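Local coordinates for protein polymerase X (Deinococcus radiodurans, PDB 2W9M) that probably catalyses template-directed DNA synthesis as a family X DNA polymerase, and binds a cluster of zinc ions in its C-terminal PHP domain, at residues 200-204 with 243-247; 169-173 with 228-233. All coordinates share one frame; numbering follows the deposited sequence.

Interaction 1: 200-204 with 243-247; sequences LTVTG and RGALD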
loop_
_atom_site.group_PDB
_atom_site.type_symbol
_atom_site.label_atom_id
_atom_site.label_comp_id
_atom_site.label_asym_id
_atom_site.label_seq_id
_atom_site.Cartn_x
_atom_site.Cartn_y
_atom_site.Cartn_z
ATOM N N LEU A 200 -13.706 17.164 1.166
ATOM C CA LEU A 200 -14.961 16.792 1.797
ATOM C C LEU A 200 -16.079 17.603 1.152
ATOM O O LEU A 200 -15.862 18.715 0.670
ATOM C CB LEU A 200 -14.893 17.102 3.296
ATOM C CG LEU A 200 -15.373 16.060 4.306
ATOM C CD1 LEU A 200 -14.817 14.693 3.960
ATOM C CD2 LEU A 200 -14.962 16.458 5.715
ATOM N N THR A 201 -17.277 17.045 1.130
ATOM C CA THR A 201 -18.429 17.788 0.648
ATOM C C THR A 201 -19.459 17.883 1.779
ATOM O O THR A 201 -19.518 17.017 2.651
ATOM C CB THR A 201 -19.006 17.155 -0.634
ATOM O OG1 THR A 201 -19.273 18.180 -1.599
ATOM C CG2 THR A 201 -20.264 16.364 -0.334
ATOM N N VAL A 202 -20.255 18.944 1.775
ATOM C CA VAL A 202 -21.068 19.290 2.938
ATOM C C VAL A 202 -22.245 20.187 2.530
ATOM O O VAL A 202 -22.111 21.005 1.620
ATOM C CB VAL A 202 -20.193 20.019 3.987
ATOM C CG1 VAL A 202 -20.956 21.147 4.659
ATOM C CG2 VAL A 202 -19.628 19.032 5.005
ATOM N N THR A 203 -23.399 20.027 3.178
ATOM C CA THR A 203 -24.508 20.960 2.974
ATOM C C THR A 203 -24.586 21.947 4.136
ATOM O O THR A 203 -24.467 21.564 5.300
ATOM C CB THR A 203 -25.877 20.267 2.823
ATOM O OG1 THR A 203 -26.432 20.010 4.116
ATOM C CG2 THR A 203 -25.760 18.966 2.052
ATOM N N GLY A 204 -24.791 23.218 3.814
ATOM C CA GLY A 204 -24.794 24.260 4.821
ATOM C C GLY A 204 -23.994 25.447 4.327
ATOM O O GLY A 204 -23.659 25.521 3.150
ATOM N N ARG A 243 -26.803 20.463 -3.335
ATOM C CA ARG A 243 -25.822 19.457 -2.935
ATOM C C ARG A 243 -25.488 18.478 -4.058
ATOM O O ARG A 243 -24.318 18.193 -4.303
ATOM C CB ARG A 243 -26.282 18.700 -1.684
ATOM C CG ARG A 243 -25.473 17.434 -1.412
ATOM C CD ARG A 243 -24.002 17.744 -1.138
ATOM N NE ARG A 243 -23.775 17.919 0.287
ATOM C CZ ARG A 243 -23.302 16.972 1.089
ATOM N NH1 ARG A 243 -22.978 15.776 0.609
ATOM N NH2 ARG A 243 -23.149 17.222 2.376
ATOM N N GLY A 244 -26.510 17.975 -4.742
ATOM C CA GLY A 244 -26.305 17.026 -5.823
ATOM C C GLY A 244 -25.351 17.523 -6.893
ATOM O O GLY A 244 -24.543 16.754 -7.407
ATOM N N ALA A 245 -25.447 18.810 -7.227
ATOM C CA ALA A 245 -24.603 19.412 -8.260
ATOM C C ALA A 245 -23.195 19.650 -7.736
ATOM O O ALA A 245 -22.212 19.451 -8.451
ATOM C CB ALA A 245 -25.206 20.720 -8.753
ATOM N N LEU A 246 -23.109 20.095 -6.487
ATOM C CA LEU A 246 -21.830 20.278 -5.818
ATOM C C LEU A 246 -21.056 18.962 -5.803
ATOM O O LEU A 246 -19.848 18.939 -6.025
ATOM C CB LEU A 246 -22.051 20.772 -4.387
ATOM C CG LEU A 246 -20.798 21.052 -3.555
ATOM C CD1 LEU A 246 -20.130 22.332 -4.027
ATOM C CD2 LEU A 246 -21.144 21.142 -2.078
ATOM N N ASP A 247 -21.762 17.864 -5.549
ATOM C CA ASP A 247 -21.133 16.551 -5.473
ATOM C C ASP A 247 -20.567 16.111 -6.817
ATOM O O ASP A 247 -19.501 15.502 -6.876
ATOM C CB ASP A 247 -22.111 15.512 -4.929
ATOM C CG ASP A 247 -22.408 15.713 -3.450
ATOM O OD1 ASP A 247 -21.828 16.644 -2.850
ATOM O OD2 ASP A 247 -23.215 14.941 -2.884
#
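Arg243 starts with CG anti to its own backbone N (chi1 166°) and then bends at chi2 (63°) and chi3, which carries its guanidinium out from the helix to the strand, against Thr201, Val202 and Thr203. The contact sets helix 243-249 against strand 194-203 of the sheet that probably forms the palm of this family X polymerase, and the short axes run antiparallel at 169°. Val202 N lies over one guanidinium face, 3.4 Å above the plane and offset toward its rim. Thr203 N sits instead at the edge in plane, 2.9 Å from Arg243 NH2; both are donors, so no bond forms, and Arg243 NH2 is instead hydrogen-bonded to Ser181 O. Also in the guanidinium plane, but beside NH1, Asp247 OD2 forms a long salt bridge of 3.6 Å with Arg243 NH1. The other oxygen of that carboxylate, Asp247 OD1, accepts a hydrogen bond of 3.2 Å from Thr201 OG1, nearly in line with its C-O bond. Asp247 is thus shared between the strand and its own helix. A leucine in place of Arg243 would probably leave the Asp247 carboxylate without its charge partner and Ser181 O without this donor. Leu246 runs alongside Thr201, pointing the other way, its CD2 3.5 Å from Thr201 OG1 and 3.8 Å from Val202 O.

Interaction 2: 169-173 with 228-233; sequences VAEEL and YEGVPV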
loop_
_atom_site.group_PDB
_atom_site.type_symbol
_atom_site.label_atom_id
_atom_site.label_comp_id
_atom_site.label_asym_id
_atom_site.label_seq_id
_atom_site.Cartn_x
_atom_site.Cartn_y
_atom_site.Cartn_z
ATOM N N VAL A 169 -7.758 11.672 7.165
ATOM C CA VAL A 169 -8.046 13.046 7.564
ATOM C C VAL A 169 -9.468 13.463 7.181
ATOM O O VAL A 169 -10.172 14.080 7.979
ATOM C CB VAL A 169 -7.018 14.041 6.989
ATOM C CG1 VAL A 169 -7.474 15.473 7.228
ATOM C CG2 VAL A 169 -5.645 13.794 7.613
ATOM N N ALA A 170 -9.896 13.115 5.973
ATOM C CA ALA A 170 -11.260 13.425 5.552
ATOM C C ALA A 170 -12.285 12.721 6.440
ATOM O O ALA A 170 -13.298 13.310 6.821
ATOM C CB ALA A 170 -11.477 13.065 4.092
ATOM N N GLU A 171 -12.020 11.462 6.774
ATOM C CA GLU A 171 -12.900 10.715 7.675
ATOM C C GLU A 171 -12.967 11.344 9.069
ATOM O O GLU A 171 -14.036 11.413 9.674
ATOM C CB GLU A 171 -12.479 9.242 7.754
ATOM C CG GLU A 171 -12.455 8.657 9.170
ATOM C CD GLU A 171 -11.043 8.322 9.663
ATOM O OE1 GLU A 171 -10.410 7.402 9.091
ATOM O OE2 GLU A 171 -10.573 8.962 10.633
ATOM N N GLU A 172 -11.828 11.819 9.563
ATOM C CA GLU A 172 -11.757 12.448 10.878
ATOM C C GLU A 172 -12.509 13.779 10.927
ATOM O O GLU A 172 -13.245 14.042 11.878
ATOM C CB GLU A 172 -10.299 12.650 11.301
ATOM C CG GLU A 172 -10.118 13.054 12.756
ATOM C CD GLU A 172 -8.662 13.287 13.124
ATOM O OE1 GLU A 172 -8.319 13.173 14.322
ATOM O OE2 GLU A 172 -7.860 13.582 12.212
ATOM N N LEU A 173 -12.316 14.618 9.912
ATOM C CA LEU A 173 -12.983 15.920 9.860
ATOM C C LEU A 173 -14.485 15.779 9.665
ATOM O O LEU A 173 -15.258 16.598 10.158
ATOM C CB LEU A 173 -12.400 16.795 8.752
ATOM C CG LEU A 173 -10.944 17.206 8.959
ATOM C CD1 LEU A 173 -10.549 18.276 7.957
ATOM C CD2 LEU A 173 -10.728 17.688 10.384
ATOM N N TYR A 228 -4.684 20.433 7.960
ATOM C CA TYR A 228 -4.809 19.661 9.188
ATOM C C TYR A 228 -3.626 18.718 9.395
ATOM O O TYR A 228 -3.533 17.670 8.751
ATOM C CB TYR A 228 -6.121 18.879 9.235
ATOM C CG TYR A 228 -6.376 18.260 10.593
ATOM C CD1 TYR A 228 -6.788 19.043 11.665
ATOM C CD2 TYR A 228 -6.187 16.902 10.810
ATOM C CE1 TYR A 228 -7.015 18.492 12.910
ATOM C CE2 TYR A 228 -6.416 16.340 12.052
ATOM C CZ TYR A 228 -6.829 17.139 13.098
ATOM O OH TYR A 228 -7.053 16.586 14.337
ATOM N N GLU A 229 -2.729 19.103 10.298
ATOM C CA GLU A 229 -1.542 18.314 10.605
ATOM C C GLU A 229 -0.746 17.946 9.357
ATOM O O GLU A 229 -0.382 16.786 9.161
ATOM C CB GLU A 229 -1.926 17.071 11.406
ATOM C CG GLU A 229 -2.521 17.417 12.764
ATOM C CD GLU A 229 -3.024 16.205 13.519
ATOM O OE1 GLU A 229 -2.813 15.070 13.040
ATOM O OE2 GLU A 229 -3.634 16.389 14.593
ATOM N N GLY A 230 -0.482 18.947 8.519
ATOM C CA GLY A 230 0.335 18.768 7.331
ATOM C C GLY A 230 -0.444 18.351 6.099
ATOM O O GLY A 230 0.046 18.479 4.977
ATOM N N VAL A 231 -1.658 17.849 6.306
ATOM C CA VAL A 231 -2.499 17.389 5.209
ATOM C C VAL A 231 -3.439 18.499 4.745
ATOM O O VAL A 231 -4.317 18.926 5.496
ATOM C CB VAL A 231 -3.341 16.179 5.630
ATOM C CG1 VAL A 231 -4.157 15.672 4.457
ATOM C CG2 VAL A 231 -2.449 15.080 6.185
ATOM N N PRO A 232 -3.254 18.975 3.502
ATOM C CA PRO A 232 -4.113 20.025 2.939
ATOM C C PRO A 232 -5.585 19.606 2.944
ATOM O O PRO A 232 -5.906 18.450 2.654
ATOM C CB PRO A 232 -3.608 20.161 1.500
ATOM C CG PRO A 232 -2.210 19.640 1.536
ATOM C CD PRO A 232 -2.215 18.542 2.552
ATOM N N VAL A 233 -6.465 20.544 3.275
ATOM C CA VAL A 233 -7.883 20.249 3.416
ATOM C C VAL A 233 -8.739 21.211 2.605
ATOM O O VAL A 233 -8.475 22.408 2.575
ATOM C CB VAL A 233 -8.321 20.330 4.889
ATOM C CG1 VAL A 233 -9.833 20.375 4.994
ATOM C CG2 VAL A 233 -7.766 19.155 5.671
#
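Val169 divides its two methyls among three partners on a beta hairpin: CG2 meets Val231 CG2 at 3.7 Å, while CG1 lies 4.0 Å from Val233 CG2 and also borders the ring of Tyr228. This is helix-on-sheet packing, with helix 163-176 lying across the hairpin made by strands 224-228 and 231-238; the short axes cross at -53°. One turn further along the helix, Leu173 spreads its two methyls. Its CD1 reaches tip to tip toward Val233, 3.7 Å from Val233 CG1, and its CD2 lies over one face of Tyr228, 4.4 Å from Tyr228 CD1. The first torsion of Tyr228 (chi1 -170°) turns its CG away from the backbone N and sends the ring toward the helix, where Glu172 crosses it at about a right angle. Carboxylate and ring planes are 89° apart, and Glu172 OE2 comes to 3.1 Å from Tyr228 CE2.

The next shell fixes these polar ends. Arg125 makes salt bridges to both Glu172 OE2 and Glu229 OE1, which probably offsets the gathering of Glu172, Glu229 and Glu129, and Tyr228 OH is hydrogen-bonded to Glu129 OE2. Around the valines, Ala198 of strand 194-203 touches Val169, and Phe155 of helix 141-157 touches Val231. The hairpin is shaped by a two-residue type I' turn through Glu229 and Gly230, closed by reciprocal backbone bonds: Tyr228 N to Val231 O at 2.9 Å and Val231 N to Tyr228 O at 3.1 Å.

How the interactions relate
From the N terminus, helix residues 169-173 come first and residues 200-204, on strand 194-203, second. The hairpin residues 228-233 then close the loop of interaction 2, and helix residues 243-247 close that of interaction 1, so the two loops cross. Both contacts meet the same mixed sheet, in which strands 194-203 and 231-238 are parallel neighbours, and strand 231-238 leads on to helix 243-249. Adjacent residues on strand 194-203 serve different helices: Thr201 faces the helix of interaction 1, whereas Leu200 packs on that of interaction 2, its CD1 3.5 Å from Ala170 O. The two helices thus lie on opposite faces of the sheet, staggered along strand 194-203.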